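Local atomic coordinates of MutT related protein (Methanosarcina mazei, PDB entry 3GRN), a protein that is probably a hydrolase of the Nudix superfamily, related to MutT, whose members typically cleave nucleoside diphosphates linked to another moiety. Residues 60-65 with 102-107. Numbering follows the deposited sequence.
Sequences WEETGI and SYEHIE
The C-terminal end of the Nudix helix, whose REVWEETG sequence closes the Nudix box, meets the turn leading into the edge strand 105-111 through Glu62, Ser102, Glu104 and His105. One water links the two backbones. It donates to Glu62 O over 2.7 Å. From the turn it accepts the N-H of Ser102, whose N is 3.0 Å away. The same water lies in the plane of the imidazole, 2.8 Å from His105 ND1. The last turn of a helix has carbonyls without partners further along the helix, and here the water takes up one of them; a histidine suits the other side because a ring nitrogen can serve as donor or acceptor of a hydrogen bond.

Ser102 opens a type I turn closed by His105 N and Ser102 O. Its OG lies between the backbone N and the carbonyl carbon (chi1 75°), where it accepts from Glu104 N at 3.1 Å in an ST turn, while CB rests against Glu61 O, 3.6 Å away.

Beyond the water, the extended side chain of Glu62 runs past the imidazole, its CD 3.7 Å from His105 CE1 near the ring edge, with carboxylate and ring planes 72° apart. Gly42 N, on strand 38-44, hydrogen-bonds its OE1. Glu104 reaches over from the turn, bringing OE1 to 3.1 Å from Glu62 OE2, the two carboxylates inclined at 60°. Glu58 adds another carboxylate beside Glu62 OE2, and Glu104 OE2 makes weak hydrogen bonds to glycerol. The facing oxygens of Glu62 and Glu104 are both acceptors, brought close without a bond; this acidic cluster is consistent with the metal-binding character of the Nudix helix in relatives, where glutamates of the REXXEE sequence hold divalent cations.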
loop_
_atom_site.group_PDB
_atom_site.type_symbol
_atom_site.label_atom_id
_atom_site.label_comp_id
_atom_site.label_asym_id
_atom_site.label_seq_id
_atom_site.Cartn_x
_atom_site.Cartn_y
_atom_site.Cartn_z
ATOM N N TRP A 60 10.094 4.461 -1.726
ATOM C CA TRP A 60 9.752 5.601 -0.856
ATOM C C TRP A 60 8.643 5.264 0.135
ATOM O O TRP A 60 8.802 5.494 1.337
ATOM C CB TRP A 60 9.424 6.903 -1.574
ATOM C CG TRP A 60 9.478 8.021 -0.515
ATOM C CD1 TRP A 60 10.617 8.582 0.037
ATOM C CD2 TRP A 60 8.376 8.601 0.185
ATOM N NE1 TRP A 60 10.272 9.503 1.006
ATOM C CE2 TRP A 60 8.910 9.536 1.115
ATOM C CE3 TRP A 60 6.986 8.442 0.111
ATOM C CZ2 TRP A 60 8.102 10.310 1.945
ATOM C CZ3 TRP A 60 6.190 9.213 0.954
ATOM C CH2 TRP A 60 6.749 10.133 1.850
ATOM N N GLU A 61 7.557 4.648 -0.346
ATOM C CA GLU A 61 6.410 4.386 0.521
ATOM C C GLU A 61 6.701 3.341 1.576
ATOM O O GLU A 61 6.162 3.412 2.669
ATOM C CB GLU A 61 5.182 3.985 -0.295
ATOM C CG GLU A 61 4.701 5.100 -1.188
ATOM C CD GLU A 61 3.348 4.819 -1.815
ATOM O OE1 GLU A 61 2.809 3.693 -1.628
ATOM O OE2 GLU A 61 2.842 5.737 -2.503
ATOM N N GLU A 62 7.607 2.398 1.271
ATOM C CA GLU A 62 7.875 1.307 2.204
ATOM C C GLU A 62 8.972 1.599 3.216
ATOM O O GLU A 62 9.027 0.973 4.278
ATOM C CB GLU A 62 8.229 0.045 1.437
ATOM C CG GLU A 62 7.037 -0.433 0.600
ATOM C CD GLU A 62 7.305 -1.666 -0.187
ATOM O OE1 GLU A 62 8.472 -2.081 -0.283
ATOM O OE2 GLU A 62 6.321 -2.212 -0.719
ATOM N N THR A 63 9.889 2.495 2.840
ATOM C CA THR A 63 11.118 2.681 3.626
ATOM C C THR A 63 11.493 4.144 3.898
ATOM O O THR A 63 12.378 4.396 4.708
ATOM C CB THR A 63 12.360 2.055 2.935
ATOM O OG1 THR A 63 12.733 2.856 1.813
ATOM C CG2 THR A 63 12.151 0.557 2.503
ATOM N N GLY A 64 10.875 5.101 3.212
ATOM C CA GLY A 64 11.267 6.520 3.392
ATOM C C GLY A 64 12.470 6.926 2.537
ATOM O O GLY A 64 12.872 8.100 2.535
ATOM N N ILE A 65 13.064 5.962 1.831
ATOM C CA ILE A 65 14.243 6.214 1.000
ATOM C C ILE A 65 13.869 6.816 -0.341
ATOM O O ILE A 65 13.016 6.285 -1.056
ATOM C CB ILE A 65 15.106 4.926 0.816
ATOM C CG1 ILE A 65 15.632 4.460 2.186
ATOM C CG2 ILE A 65 16.292 5.148 -0.183
ATOM C CD1 ILE A 65 16.210 3.075 2.209
ATOM N N SER A 102 6.228 1.275 6.992
ATOM C CA SER A 102 4.803 1.521 6.866
ATOM C C SER A 102 4.034 0.308 7.412
ATOM O O SER A 102 4.655 -0.695 7.842
ATOM C CB SER A 102 4.447 1.712 5.399
ATOM O OG SER A 102 4.450 0.438 4.739
ATOM N N TYR A 103 2.695 0.382 7.342
ATOM C CA TYR A 103 1.812 -0.731 7.731
ATOM C C TYR A 103 2.158 -2.047 7.039
ATOM O O TYR A 103 1.809 -3.114 7.544
ATOM C CB TYR A 103 0.341 -0.383 7.417
ATOM C CG TYR A 103 0.001 -0.216 5.946
ATOM C CD1 TYR A 103 -0.632 -1.253 5.224
ATOM C CD2 TYR A 103 0.227 0.994 5.286
ATOM C CE1 TYR A 103 -0.984 -1.093 3.877
ATOM C CE2 TYR A 103 -0.125 1.166 3.932
ATOM C CZ TYR A 103 -0.719 0.117 3.235
ATOM O OH TYR A 103 -1.062 0.285 1.901
ATOM N N GLU A 104 2.842 -1.965 5.893
ATOM C CA GLU A 104 3.136 -3.161 5.085
ATOM C C GLU A 104 4.189 -4.070 5.712
ATOM O O GLU A 104 4.251 -5.264 5.395
ATOM C CB GLU A 104 3.535 -2.764 3.653
ATOM C CG GLU A 104 2.407 -2.082 2.868
ATOM C CD GLU A 104 2.659 -2.023 1.364
ATOM O OE1 GLU A 104 3.781 -1.644 0.949
ATOM O OE2 GLU A 104 1.721 -2.345 0.596
ATOM N N HIS A 105 5.036 -3.517 6.583
ATOM C CA HIS A 105 6.162 -4.268 7.118
ATOM C C HIS A 105 6.377 -4.042 8.604
ATOM O O HIS A 105 6.118 -2.944 9.102
ATOM C CB HIS A 105 7.463 -3.962 6.371
ATOM C CG HIS A 105 7.424 -4.296 4.913
ATOM N ND1 HIS A 105 7.151 -3.354 3.944
ATOM C CD2 HIS A 105 7.621 -5.466 4.260
ATOM C CE1 HIS A 105 7.183 -3.927 2.754
ATOM N NE2 HIS A 105 7.473 -5.205 2.917
ATOM N N ILE A 106 6.850 -5.069 9.306
ATOM C CA ILE A 106 7.005 -4.978 10.773
ATOM C C ILE A 106 8.428 -4.774 11.273
ATOM O O ILE A 106 8.647 -4.242 12.363
ATOM C CB ILE A 106 6.347 -6.165 11.517
ATOM C CG1 ILE A 106 6.763 -7.508 10.901
ATOM C CG2 ILE A 106 4.827 -5.981 11.557
ATOM C CD1 ILE A 106 5.631 -8.542 10.952
ATOM N N GLU A 107 9.399 -5.193 10.469
ATOM C CA GLU A 107 10.802 -4.964 10.767
ATOM C C GLU A 107 11.664 -4.950 9.516
ATOM O O GLU A 107 11.216 -5.323 8.438
ATOM C CB GLU A 107 11.363 -5.963 11.785
ATOM C CG GLU A 107 11.097 -7.413 11.480
ATOM C CD GLU A 107 11.220 -8.295 12.719
ATOM O OE1 GLU A 107 11.910 -7.895 13.684
ATOM O OE2 GLU A 107 10.616 -9.384 12.726
HETATM O O HOH W 1 6.983 -0.662 4.789
#